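Local coordinates for aminopeptidase YwaD (PDB 6HC6), which removes N-terminal amino acids from peptides, acting on residues such as leucine, arginine and lysine, with two zinc ions per subunit, at residues Val318-Asp323 / Ala424-Ala429; Ser371-Phe376 / Ile381-Phe386; Glu285-Ala290 / Glu310-Arg315; Glu334-Thr339 / Glu392-Glu397. All blocks are in the same frame, centred on the assembly; numbering follows the deposited sequence.

Contact 1: Val318-Asp323 / Ala424-Ala429; sequences VNFNLD and AAVYEA. With ZN (zinc ion), chain D.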
loop_
_atom_site.group_PDB
_atom_site.type_symbol
_atom_site.label_atom_id
_atom_site.label_comp_id
_atom_site.label_asym_id
_atom_site.label_seq_id
_atom_site.Cartn_x
_atom_site.Cartn_y
_atom_site.Cartn_z
ATOM N N VAL A 318 13.730 13.788 8.248
ATOM C CA VAL A 318 12.742 12.909 8.854
ATOM C C VAL A 318 11.587 12.738 7.872
ATOM O O VAL A 318 11.260 13.657 7.115
ATOM C CB VAL A 318 12.294 13.489 10.221
ATOM C CG1 VAL A 318 11.761 14.905 10.065
ATOM C CG2 VAL A 318 11.263 12.664 10.831
ATOM N N ASN A 319 11.003 11.532 7.862
ATOM C CA ASN A 319 9.811 11.197 7.086
ATOM C C ASN A 319 8.733 10.698 8.042
ATOM O O ASN A 319 8.936 9.697 8.735
ATOM C CB ASN A 319 10.120 10.119 6.031
ATOM C CG ASN A 319 8.866 9.442 5.503
ATOM O OD1 ASN A 319 8.759 8.215 5.509
ATOM N ND2 ASN A 319 7.907 10.244 5.052
ATOM N N PHE A 320 7.598 11.397 8.087
ATOM C CA PHE A 320 6.402 10.933 8.794
ATOM C C PHE A 320 5.456 10.352 7.753
ATOM O O PHE A 320 4.879 11.104 6.959
ATOM C CB PHE A 320 5.696 12.083 9.516
ATOM C CG PHE A 320 6.498 12.735 10.584
ATOM C CD1 PHE A 320 7.479 13.659 10.264
ATOM C CD2 PHE A 320 6.246 12.448 11.927
ATOM C CE1 PHE A 320 8.221 14.286 11.261
ATOM C CE2 PHE A 320 6.981 13.077 12.926
ATOM C CZ PHE A 320 7.966 13.982 12.592
ATOM N N ASN A 321 5.290 9.030 7.743
ATOM C CA ASN A 321 4.415 8.385 6.773
ATOM C C ASN A 321 3.115 7.984 7.461
ATOM O O ASN A 321 3.139 7.406 8.549
ATOM C CB ASN A 321 5.089 7.160 6.142
ATOM C CG ASN A 321 4.244 6.541 5.030
ATOM O OD1 ASN A 321 4.095 7.119 3.956
ATOM N ND2 ASN A 321 3.691 5.374 5.288
ATOM N N LEU A 322 1.982 8.305 6.827
ATOM C CA LEU A 322 0.651 8.035 7.368
ATOM C C LEU A 322 -0.034 6.972 6.518
ATOM O O LEU A 322 -0.301 7.206 5.339
ATOM C CB LEU A 322 -0.182 9.317 7.372
ATOM C CG LEU A 322 0.590 10.500 7.966
ATOM C CD1 LEU A 322 -0.147 11.806 7.760
ATOM C CD2 LEU A 322 0.802 10.235 9.433
ATOM N N ASP A 323 -0.339 5.817 7.108
ATOM C CA ASP A 323 -0.952 4.733 6.334
ATOM C C ASP A 323 -1.861 3.950 7.272
ATOM O O ASP A 323 -1.368 3.186 8.105
ATOM C CB ASP A 323 0.124 3.834 5.703
ATOM C CG ASP A 323 -0.429 2.829 4.688
ATOM O OD1 ASP A 323 -1.645 2.688 4.556
ATOM O OD2 ASP A 323 0.376 2.157 3.993
ATOM N N ALA A 424 1.131 17.434 15.842
ATOM C CA ALA A 424 1.974 17.942 16.914
ATOM C C ALA A 424 3.393 17.412 16.792
ATOM O O ALA A 424 4.348 18.110 17.146
ATOM C CB ALA A 424 1.382 17.578 18.276
ATOM N N ALA A 425 3.545 16.170 16.333
ATOM C CA ALA A 425 4.875 15.593 16.161
ATOM C C ALA A 425 5.646 16.317 15.064
ATOM O O ALA A 425 6.824 16.647 15.231
ATOM C CB ALA A 425 4.764 14.102 15.834
ATOM N N VAL A 426 5.000 16.547 13.923
ATOM C CA VAL A 426 5.651 17.295 12.853
ATOM C C VAL A 426 5.936 18.718 13.310
ATOM O O VAL A 426 7.011 19.269 13.036
ATOM C CB VAL A 426 4.789 17.253 11.579
ATOM C CG1 VAL A 426 5.382 18.169 10.491
ATOM C CG2 VAL A 426 4.687 15.828 11.069
ATOM N N TYR A 427 4.993 19.333 14.035
ATOM C CA TYR A 427 5.237 20.672 14.556
ATOM C C TYR A 427 6.480 20.693 15.428
ATOM O O TYR A 427 7.307 21.604 15.314
ATOM C CB TYR A 427 4.023 21.178 15.341
ATOM C CG TYR A 427 4.207 22.568 15.921
ATOM C CD1 TYR A 427 4.188 23.690 15.101
ATOM C CD2 TYR A 427 4.379 22.759 17.283
ATOM C CE1 TYR A 427 4.347 24.967 15.622
ATOM C CE2 TYR A 427 4.542 24.040 17.817
ATOM C CZ TYR A 427 4.522 25.137 16.978
ATOM O OH TYR A 427 4.676 26.408 17.493
ATOM N N GLU A 428 6.650 19.680 16.284
ATOM C CA GLU A 428 7.868 19.615 17.090
ATOM C C GLU A 428 9.103 19.611 16.205
ATOM O O GLU A 428 10.112 20.252 16.527
ATOM C CB GLU A 428 7.852 18.377 17.986
ATOM C CG GLU A 428 6.976 18.518 19.210
ATOM C CD GLU A 428 7.350 19.723 20.060
ATOM O OE1 GLU A 428 8.559 19.938 20.291
ATOM O OE2 GLU A 428 6.435 20.455 20.496
ATOM N N ALA A 429 9.030 18.917 15.072
ATOM C CA ALA A 429 10.177 18.806 14.187
ATOM C C ALA A 429 10.431 20.090 13.407
ATOM O O ALA A 429 11.588 20.411 13.130
ATOM C CB ALA A 429 9.982 17.634 13.228
HETATM ZN ZN ZN D . -1.401 1.232 3.057
HETATM O O HOH W 1 -1.056 -0.276 4.321
HETATM O O HOH W 2 -0.947 -0.322 1.772
#
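Asp323 OD2 is gripped twice: it binds the zinc ion at 2.2 Å and accepts a hydrogen bond from Ser371 OG. Asp323 OD1 sits 2.1 Å from the same zinc, so the carboxylate holds the metal with both oxygens. His250, Asp262 and two waters complete the site. Asp262 also binds the second zinc, the co-catalytic arrangement of M28 aminopeptidases. Asp323 directly follows the last residue of strand 316-322, and that strand packs against helix 412-430 well away from the metal. Here the Phe320 and Val426 side chains run alongside one another, pointing opposite ways. Val426 CG2 lies over the centre of the Phe320 ring, 3.6 Å from its centroid and 11° off the ring normal, a CH-pi contact. The valine holds CG1 anti to its backbone N (chi1 174°), which leaves CG2 as the branch over the ring. Ala429 CB meets the ring edge, 4.2 Å from Phe320 CZ. Ala425 CB approaches obliquely, 3.8 Å from Phe320 CE2. The short strand and helix axes run nearly antiparallel, 10.3 Å apart at their closest. Val347 of helix 346-358 and Phe386 of strand 382-389 also touch Phe320.

Contact 2: Ser371-Phe376 / Ile381-Phe386; sequences SDHVPF and IDSANF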
loop_
_atom_site.group_PDB
_atom_site.type_symbol
_atom_site.label_atom_id
_atom_site.label_comp_id
_atom_site.label_asym_id
_atom_site.label_seq_id
_atom_site.Cartn_x
_atom_site.Cartn_y
_atom_site.Cartn_z
ATOM N N SER A 371 5.330 -0.073 3.978
ATOM C CA SER A 371 4.705 1.175 3.555
ATOM C C SER A 371 5.809 2.123 3.124
ATOM O O SER A 371 6.987 1.762 3.104
ATOM C CB SER A 371 3.829 1.797 4.649
ATOM O OG SER A 371 3.010 2.806 4.061
ATOM N N ASP A 372 5.425 3.347 2.785
ATOM C CA ASP A 372 6.323 4.229 2.060
ATOM C C ASP A 372 7.432 4.825 2.917
ATOM O O ASP A 372 8.308 5.500 2.377
ATOM C CB ASP A 372 5.502 5.337 1.399
ATOM C CG ASP A 372 4.618 4.799 0.294
ATOM O OD1 ASP A 372 3.404 5.044 0.363
ATOM O OD2 ASP A 372 5.136 4.136 -0.645
ATOM N N HIS A 373 7.441 4.579 4.226
ATOM C CA HIS A 373 8.602 4.970 5.011
ATOM C C HIS A 373 9.819 4.118 4.684
ATOM O O HIS A 373 10.939 4.509 5.017
ATOM C CB HIS A 373 8.295 4.850 6.503
ATOM C CG HIS A 373 7.978 3.454 6.942
ATOM N ND1 HIS A 373 6.945 2.715 6.400
ATOM C CD2 HIS A 373 8.553 2.663 7.879
ATOM C CE1 HIS A 373 6.902 1.531 6.984
ATOM N NE2 HIS A 373 7.871 1.472 7.882
ATOM N N VAL A 374 9.631 2.972 4.040
ATOM C CA VAL A 374 10.721 2.008 3.920
ATOM C C VAL A 374 11.798 2.540 2.980
ATOM O O VAL A 374 12.980 2.449 3.322
ATOM C CB VAL A 374 10.208 0.627 3.474
ATOM C CG1 VAL A 374 11.376 -0.290 3.111
ATOM C CG2 VAL A 374 9.366 -0.006 4.581
ATOM N N PRO A 375 11.476 3.078 1.795
ATOM C CA PRO A 375 12.559 3.628 0.956
ATOM C C PRO A 375 13.330 4.751 1.629
ATOM O O PRO A 375 14.540 4.895 1.392
ATOM C CB PRO A 375 11.811 4.119 -0.294
ATOM C CG PRO A 375 10.633 3.233 -0.373
ATOM C CD PRO A 375 10.209 3.010 1.052
ATOM N N PHE A 376 12.667 5.561 2.455
ATOM C CA PHE A 376 13.388 6.588 3.203
ATOM C C PHE A 376 14.373 5.949 4.167
ATOM O O PHE A 376 15.539 6.349 4.239
ATOM C CB PHE A 376 12.401 7.486 3.949
ATOM C CG PHE A 376 11.660 8.426 3.051
ATOM C CD1 PHE A 376 12.211 9.659 2.709
ATOM C CD2 PHE A 376 10.434 8.064 2.513
ATOM C CE1 PHE A 376 11.539 10.527 1.873
ATOM C CE2 PHE A 376 9.752 8.926 1.663
ATOM C CZ PHE A 376 10.306 10.171 1.349
ATOM N N ILE A 381 17.386 7.833 6.025
ATOM C CA ILE A 381 16.608 8.945 6.549
ATOM C C ILE A 381 15.692 8.403 7.634
ATOM O O ILE A 381 14.985 7.415 7.414
ATOM C CB ILE A 381 15.800 9.621 5.427
ATOM C CG1 ILE A 381 16.739 10.153 4.334
ATOM C CG2 ILE A 381 14.912 10.716 5.982
ATOM C CD1 ILE A 381 16.036 10.277 2.983
ATOM N N ASP A 382 15.716 9.027 8.810
ATOM C CA ASP A 382 14.791 8.651 9.880
ATOM C C ASP A 382 13.358 8.650 9.366
ATOM O O ASP A 382 12.877 9.660 8.852
ATOM C CB ASP A 382 14.907 9.643 11.036
ATOM C CG ASP A 382 16.242 9.586 11.738
ATOM O OD1 ASP A 382 17.280 9.715 11.060
ATOM O OD2 ASP A 382 16.240 9.474 12.981
ATOM N N SER A 383 12.649 7.533 9.528
ATOM C CA SER A 383 11.288 7.466 9.013
ATOM C C SER A 383 10.471 6.521 9.873
ATOM O O SER A 383 11.012 5.644 10.546
ATOM C CB SER A 383 11.238 6.965 7.569
ATOM O OG SER A 383 11.582 5.591 7.510
ATOM N N ALA A 384 9.167 6.685 9.816
ATOM C CA ALA A 384 8.252 5.789 10.471
ATOM C C ALA A 384 6.887 5.859 9.812
ATOM O O ALA A 384 6.568 6.779 9.164
ATOM C CB ALA A 384 8.100 6.113 11.915
ATOM N N ASN A 385 6.106 4.832 10.066
ATOM C CA ASN A 385 4.754 4.727 9.575
ATOM C C ASN A 385 3.754 4.718 10.735
ATOM O O ASN A 385 3.933 3.975 11.597
ATOM C CB ASN A 385 4.601 3.456 8.767
ATOM C CG ASN A 385 3.234 3.303 8.198
ATOM O OD1 ASN A 385 2.642 4.216 7.778
ATOM N ND2 ASN A 385 2.754 2.104 8.221
ATOM N N PHE A 386 2.746 5.564 10.701
ATOM C CA PHE A 386 1.738 5.665 11.714
ATOM C C PHE A 386 0.487 4.873 11.286
ATOM O O PHE A 386 -0.013 5.083 10.243
ATOM C CB PHE A 386 1.368 7.112 11.977
ATOM C CG PHE A 386 2.486 7.952 12.518
ATOM C CD1 PHE A 386 3.449 8.429 11.698
ATOM C CD2 PHE A 386 2.569 8.257 13.836
ATOM C CE1 PHE A 386 4.479 9.189 12.167
ATOM C CE2 PHE A 386 3.589 9.013 14.324
ATOM C CZ PHE A 386 4.536 9.494 13.493
#
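His373 and Asn385 meet where helix 373-378 packs on strand 382-389. Asn385 CB sits over one face of the imidazole, 3.6 Å from the ring centroid, as a CH-pi contact. It lies toward the rim, and His373 ND1 is its nearest ring atom, at 3.4 Å. The ring and the Asn385 amide are turned only 21° apart. Val374 CG2 covers the opposite face, so the imidazole is sandwiched. Ser383 OG donates to His373 O at 2.8 Å, coming from above the carbonyl plane. Its chi1 of 70° sets the hydroxyl between its own backbone N and carbonyl carbon, facing the helix. Further along, Ile381 N donates to Phe376 O at 3.0 Å, and Ile381 CD1 touches the Phe376 ring edge at CD1, 3.9 Å away. In the next shell, His373 NE2 donates to Gly368 O, and Asn385 OD1 accepts from Asn321 ND2. These bonds probably limit the turning of the imidazole and of the amide. Ser371 CB packs on Asn385 ND2, while Ser371 OG bonds to the zinc ligand Asp323. Strand 382-389 runs between strands 316-322 and 334-339. Pro375 and Phe376 touch helix 299-306, while Ala384 points away from helix 373-378 and packs on helix 346-358.

Contact 3: Glu285-Ala290 / Glu310-Arg315; sequences EIRFIA and EKELKR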
loop_
_atom_site.group_PDB
_atom_site.type_symbol
_atom_site.label_atom_id
_atom_site.label_comp_id
_atom_site.label_asym_id
_atom_site.label_seq_id
_atom_site.Cartn_x
_atom_site.Cartn_y
_atom_site.Cartn_z
ATOM N N GLU A 285 12.359 22.780 5.053
ATOM C CA GLU A 285 11.605 22.561 3.828
ATOM C C GLU A 285 10.691 21.365 4.051
ATOM O O GLU A 285 11.169 20.261 4.330
ATOM C CB GLU A 285 12.538 22.314 2.644
ATOM C CG GLU A 285 11.788 22.028 1.346
ATOM C CD GLU A 285 12.707 21.832 0.157
ATOM O OE1 GLU A 285 12.297 21.164 -0.822
ATOM O OE2 GLU A 285 13.840 22.345 0.201
ATOM N N ILE A 286 9.383 21.575 3.968
ATOM C CA ILE A 286 8.429 20.506 4.241
ATOM C C ILE A 286 7.828 20.044 2.922
ATOM O O ILE A 286 7.234 20.836 2.182
ATOM C CB ILE A 286 7.337 20.947 5.221
ATOM C CG1 ILE A 286 7.971 21.581 6.456
ATOM C CG2 ILE A 286 6.508 19.740 5.615
ATOM C CD1 ILE A 286 6.959 22.210 7.396
ATOM N N ARG A 287 7.991 18.764 2.625
ATOM C CA ARG A 287 7.460 18.173 1.405
ATOM C C ARG A 287 6.305 17.260 1.786
ATOM O O ARG A 287 6.499 16.250 2.474
ATOM C CB ARG A 287 8.550 17.414 0.659
ATOM C CG ARG A 287 9.750 18.287 0.363
ATOM C CD ARG A 287 10.712 17.600 -0.574
ATOM N NE ARG A 287 11.851 18.466 -0.872
ATOM C CZ ARG A 287 12.929 18.082 -1.545
ATOM N NH1 ARG A 287 13.023 16.837 -1.997
ATOM N NH2 ARG A 287 13.914 18.940 -1.769
ATOM N N PHE A 288 5.103 17.622 1.353
ATOM C CA PHE A 288 3.939 16.760 1.525
ATOM C C PHE A 288 3.788 15.927 0.266
ATOM O O PHE A 288 3.705 16.470 -0.842
ATOM C CB PHE A 288 2.678 17.575 1.782
ATOM C CG PHE A 288 2.764 18.449 2.989
ATOM C CD1 PHE A 288 3.266 19.739 2.891
ATOM C CD2 PHE A 288 2.374 17.975 4.232
ATOM C CE1 PHE A 288 3.352 20.560 4.007
ATOM C CE2 PHE A 288 2.469 18.795 5.357
ATOM C CZ PHE A 288 2.953 20.087 5.237
ATOM N N ILE A 289 3.791 14.611 0.410
ATOM C CA ILE A 289 3.795 13.767 -0.773
ATOM C C ILE A 289 2.662 12.765 -0.693
ATOM O O ILE A 289 2.514 12.059 0.315
ATOM C CB ILE A 289 5.130 13.034 -0.962
ATOM C CG1 ILE A 289 6.281 14.019 -0.787
ATOM C CG2 ILE A 289 5.117 12.376 -2.325
ATOM C CD1 ILE A 289 7.624 13.438 -1.122
ATOM N N ALA A 290 1.889 12.688 -1.770
ATOM C CA ALA A 290 0.959 11.599 -2.018
ATOM C C ALA A 290 1.638 10.636 -2.993
ATOM O O ALA A 290 1.888 10.990 -4.152
ATOM C CB ALA A 290 -0.361 12.140 -2.576
ATOM N N GLU A 310 22.091 13.547 -4.192
ATOM C CA GLU A 310 22.911 13.339 -3.002
ATOM C C GLU A 310 22.814 14.537 -2.064
ATOM O O GLU A 310 22.813 14.376 -0.838
ATOM C CB GLU A 310 24.369 13.074 -3.399
ATOM C CG GLU A 310 24.562 11.853 -4.294
ATOM C CD GLU A 310 25.938 11.814 -4.954
ATOM O OE1 GLU A 310 26.951 11.979 -4.239
ATOM O OE2 GLU A 310 26.005 11.616 -6.189
ATOM N N LYS A 311 22.716 15.745 -2.629
ATOM C CA LYS A 311 22.552 16.952 -1.823
ATOM C C LYS A 311 21.279 16.889 -0.989
ATOM O O LYS A 311 21.293 17.180 0.212
ATOM C CB LYS A 311 22.515 18.174 -2.735
ATOM C CG LYS A 311 23.780 19.004 -2.742
ATOM C CD LYS A 311 23.739 19.993 -3.889
ATOM C CE LYS A 311 24.316 21.331 -3.487
ATOM N NZ LYS A 311 24.183 22.340 -4.579
ATOM N N GLU A 312 20.162 16.533 -1.627
ATOM C CA GLU A 312 18.891 16.418 -0.915
ATOM C C GLU A 312 18.936 15.323 0.145
ATOM O O GLU A 312 18.331 15.460 1.217
ATOM C CB GLU A 312 17.760 16.131 -1.899
ATOM C CG GLU A 312 17.385 17.279 -2.813
ATOM C CD GLU A 312 16.399 16.836 -3.874
ATOM O OE1 GLU A 312 15.232 17.279 -3.832
ATOM O OE2 GLU A 312 16.795 16.025 -4.743
ATOM N N LEU A 313 19.607 14.208 -0.153
ATOM C CA LEU A 313 19.720 13.141 0.835
ATOM C C LEU A 313 20.454 13.624 2.077
ATOM O O LEU A 313 20.043 13.329 3.204
ATOM C CB LEU A 313 20.429 11.925 0.229
ATOM C CG LEU A 313 19.646 11.176 -0.852
ATOM C CD1 LEU A 313 20.499 10.070 -1.458
ATOM C CD2 LEU A 313 18.356 10.605 -0.268
ATOM N N LYS A 314 21.550 14.363 1.892
ATOM C CA LYS A 314 22.270 14.895 3.047
ATOM C C LYS A 314 21.396 15.842 3.860
ATOM O O LYS A 314 21.497 15.880 5.091
ATOM C CB LYS A 314 23.548 15.597 2.598
ATOM C CG LYS A 314 24.516 14.682 1.873
ATOM C CD LYS A 314 24.657 13.346 2.591
ATOM C CE LYS A 314 25.237 12.282 1.669
ATOM N NZ LYS A 314 24.271 11.865 0.612
ATOM N N ARG A 315 20.526 16.613 3.194
ATOM C CA ARG A 315 19.638 17.533 3.899
ATOM C C ARG A 315 18.415 16.844 4.485
ATOM O O ARG A 315 17.684 17.479 5.251
ATOM C CB ARG A 315 19.129 18.659 2.980
ATOM C CG ARG A 315 20.146 19.446 2.218
ATOM C CD ARG A 315 19.499 20.729 1.694
ATOM N NE ARG A 315 18.793 20.595 0.416
ATOM C CZ ARG A 315 17.535 20.983 0.197
ATOM N NH1 ARG A 315 16.812 21.503 1.173
ATOM N NH2 ARG A 315 16.989 20.841 -1.005
#
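Glu285 and Arg287 reach out from their strand with stretched chains, while Arg315 comes across from its helix. Glu285 keeps CG anti to its backbone N (chi1 178°), and Arg315 bends at chi3 (-85°). Arg287 lies at the middle of the resulting salt-bridge network. Side-on, its NE and NH2 both hold Glu285 OE1, with NE at 2.7 Å. End-on, Arg287 NH1 and NH2 both hold Glu312 OE1, at 2.9 and 3.0 Å. The NH2 bond uses the anti lone pair of that oxygen. Both glutamates meet the guanidinium at its edge, which, with Tyr304 OH on NH1, probably keeps it from turning. The network ties strand 285-291 to helix 310-315, part of the beta-alpha-beta crossover that leads to strand 316-322 past strand 244-250. Arg315 NH1 gives Glu285 OE2 a nearly straight bond of 3.2 Å (169°), and also donates to Pro242 O. Arg287 NH2 and Arg315 NH2 come within 3.7 Å, a like-charge approach that the glutamates probably offset. A leucine in place of Arg287 would probably leave Glu285 OE1 and Glu312 OE1 without their shared cation. Glu312 OE2 accepts from Ser309 N, just before the helix, and Lys235 forms a salt bridge with Glu285 OE2.

Contact 4: Glu334-Thr339 / Glu392-Glu397; sequences ELYVNT and ETEEVE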
loop_
_atom_site.group_PDB
_atom_site.type_symbol
_atom_site.label_atom_id
_atom_site.label_comp_id
_atom_site.label_asym_id
_atom_site.label_seq_id
_atom_site.Cartn_x
_atom_site.Cartn_y
_atom_site.Cartn_z
ATOM N N GLU A 334 -4.834 1.501 19.594
ATOM C CA GLU A 334 -3.442 1.873 19.811
ATOM C C GLU A 334 -2.868 2.454 18.529
ATOM O O GLU A 334 -3.046 1.881 17.453
ATOM C CB GLU A 334 -2.624 0.656 20.254
ATOM C CG GLU A 334 -1.228 0.972 20.757
ATOM C CD GLU A 334 -1.215 1.503 22.194
ATOM O OE1 GLU A 334 -0.117 1.831 22.700
ATOM O OE2 GLU A 334 -2.289 1.580 22.822
ATOM N N LEU A 335 -2.185 3.594 18.634
ATOM C CA LEU A 335 -1.549 4.208 17.476
ATOM C C LEU A 335 -0.092 3.770 17.472
ATOM O O LEU A 335 0.677 4.137 18.362
ATOM C CB LEU A 335 -1.687 5.731 17.497
ATOM C CG LEU A 335 -1.125 6.425 16.251
ATOM C CD1 LEU A 335 -1.904 6.042 14.981
ATOM C CD2 LEU A 335 -1.107 7.939 16.435
ATOM N N TYR A 336 0.283 2.979 16.472
ATOM C CA TYR A 336 1.632 2.448 16.361
ATOM C C TYR A 336 2.510 3.344 15.506
ATOM O O TYR A 336 2.057 3.910 14.508
ATOM C CB TYR A 336 1.604 1.044 15.761
ATOM C CG TYR A 336 1.100 0.051 16.762
ATOM C CD1 TYR A 336 1.926 -0.409 17.786
ATOM C CD2 TYR A 336 -0.214 -0.384 16.730
ATOM C CE1 TYR A 336 1.458 -1.318 18.732
ATOM C CE2 TYR A 336 -0.692 -1.281 17.675
ATOM C CZ TYR A 336 0.148 -1.747 18.664
ATOM O OH TYR A 336 -0.329 -2.634 19.604
ATOM N N VAL A 337 3.770 3.459 15.918
ATOM C CA VAL A 337 4.833 4.117 15.167
ATOM C C VAL A 337 5.781 3.008 14.724
ATOM O O VAL A 337 6.571 2.487 15.524
ATOM C CB VAL A 337 5.555 5.176 16.009
ATOM C CG1 VAL A 337 6.657 5.842 15.199
ATOM C CG2 VAL A 337 4.578 6.212 16.508
ATOM N N ASN A 338 5.690 2.621 13.457
ATOM C CA ASN A 338 6.454 1.502 12.918
ATOM C C ASN A 338 7.771 1.997 12.333
ATOM O O ASN A 338 7.768 2.795 11.395
ATOM C CB ASN A 338 5.648 0.789 11.823
ATOM C CG ASN A 338 4.527 -0.064 12.386
ATOM O OD1 ASN A 338 4.628 -1.284 12.439
ATOM N ND2 ASN A 338 3.471 0.580 12.842
ATOM N N THR A 339 8.895 1.502 12.852
ATOM C CA THR A 339 10.176 1.706 12.193
ATOM C C THR A 339 10.681 0.374 11.654
ATOM O O THR A 339 10.342 -0.692 12.177
ATOM C CB THR A 339 11.213 2.338 13.134
ATOM O OG1 THR A 339 11.525 1.428 14.193
ATOM C CG2 THR A 339 10.660 3.615 13.729
ATOM N N GLU A 392 -3.621 -5.224 21.859
ATOM C CA GLU A 392 -3.211 -6.555 22.297
ATOM C C GLU A 392 -2.199 -7.154 21.332
ATOM O O GLU A 392 -1.168 -7.691 21.751
ATOM C CB GLU A 392 -4.428 -7.482 22.426
ATOM C CG GLU A 392 -5.395 -7.112 23.537
ATOM C CD GLU A 392 -6.406 -8.204 23.852
ATOM O OE1 GLU A 392 -7.044 -8.115 24.916
ATOM O OE2 GLU A 392 -6.584 -9.137 23.034
ATOM N N THR A 393 -2.473 -7.064 20.028
ATOM C CA THR A 393 -1.775 -7.869 19.036
ATOM C C THR A 393 -1.191 -7.085 17.876
ATOM O O THR A 393 -0.524 -7.697 17.035
ATOM C CB THR A 393 -2.718 -8.915 18.428
ATOM O OG1 THR A 393 -3.708 -8.226 17.648
ATOM C CG2 THR A 393 -3.387 -9.741 19.507
ATOM N N GLU A 394 -1.448 -5.782 17.775
ATOM C CA GLU A 394 -1.068 -4.916 16.661
ATOM C C GLU A 394 -1.898 -5.156 15.408
ATOM O O GLU A 394 -1.651 -4.491 14.394
ATOM C CB GLU A 394 0.408 -5.055 16.262
ATOM C CG GLU A 394 1.418 -4.535 17.253
ATOM C CD GLU A 394 2.788 -4.393 16.619
ATOM O OE1 GLU A 394 3.743 -5.028 17.114
ATOM O OE2 GLU A 394 2.898 -3.662 15.606
ATOM N N GLU A 395 -2.853 -6.084 15.427
ATOM C CA GLU A 395 -3.592 -6.418 14.212
ATOM C C GLU A 395 -4.423 -5.237 13.728
ATOM O O GLU A 395 -4.813 -4.357 14.501
ATOM C CB GLU A 395 -4.502 -7.622 14.445
ATOM C CG GLU A 395 -3.785 -8.953 14.331
ATOM C CD GLU A 395 -4.639 -10.110 14.801
ATOM O OE1 GLU A 395 -4.703 -11.131 14.082
ATOM O OE2 GLU A 395 -5.238 -9.994 15.894
ATOM N N VAL A 396 -4.686 -5.222 12.421
ATOM C CA VAL A 396 -5.523 -4.191 11.826
ATOM C C VAL A 396 -6.932 -4.734 11.626
ATOM O O VAL A 396 -7.224 -5.891 11.952
ATOM C CB VAL A 396 -4.923 -3.689 10.500
ATOM C CG1 VAL A 396 -3.620 -2.971 10.762
ATOM C CG2 VAL A 396 -4.707 -4.845 9.539
ATOM N N GLU A 397 -7.811 -3.898 11.082
ATOM C CA GLU A 397 -9.212 -4.238 10.972
ATOM C C GLU A 397 -9.408 -5.392 9.994
ATOM O O GLU A 397 -8.578 -5.618 9.105
ATOM C CB GLU A 397 -10.011 -3.022 10.511
ATOM C CG GLU A 397 -9.663 -2.554 9.107
ATOM C CD GLU A 397 -8.555 -1.518 9.083
ATOM O OE1 GLU A 397 -8.456 -0.800 8.064
ATOM O OE2 GLU A 397 -7.779 -1.420 10.068
#
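The loop after strand 382-389 folds back beside strand 334-339, where Glu394 lies over the ring of Tyr336. With chi1 at -69°, Glu394 CG lies beside its backbone N and is the touching atom. It stands 3.8 Å from the Tyr336 ring centroid and 30° off the normal, a CH-pi contact displaced toward the phenol end. Its closest ring atom is Tyr336 CZ, at 3.4 Å. Beyond CG the chain is extended and carries the carboxylate along the same face. Glu394 OE2 comes 4.0 Å from Tyr336 CD1, and the carboxylate plane is turned 28° from the ring. Glu394 OE1 takes a hydrogen bond from Thr366 OG1 on strand 363-367, which probably helps hold the carboxylate there. Glu334 CG covers the opposite face of Tyr336, so the ring lies between two glutamate methylenes. Tyr336 OH donates to Asp390 O at the start of the loop. Replacing Tyr336 by an alanine would probably open a gap between Glu334 and Glu394 and leave Asp390 O without this donor. In the loop itself, Thr393 OG1 accepts from Glu395 N at 3.2 Å and donates to Glu395 OE2 at 2.9 Å. The loop leads on to His401, a ligand of one zinc. Thr393 to Glu395 form an ST turn, set beside the mixed central sheet of the M28 peptidase fold.

In the fold
All four contacts reach the same mixed eight-stranded sheet of the M28 peptidase domain. Contact 3 comes first along the chain and is complete before contact 1 opens. Contact 1 spans the longest loop, which encloses contact 4, and contact 4 in turn encloses contact 2. The centres of contacts 1 and 2 lie about 11 Å apart, those of contacts 3 and 4 about 27 Å. Strands 316-322, 382-389 and 334-339 are neighbours in that order. Contact 2, on the middle strand, touches both contact 1 and contact 4, and also contact 3 through Ile381 and Leu313. Segment 310-315 adjoins strand 316-322, and the sheet thus places the zinc ligand Asp323 just past that strand, beside contact 2.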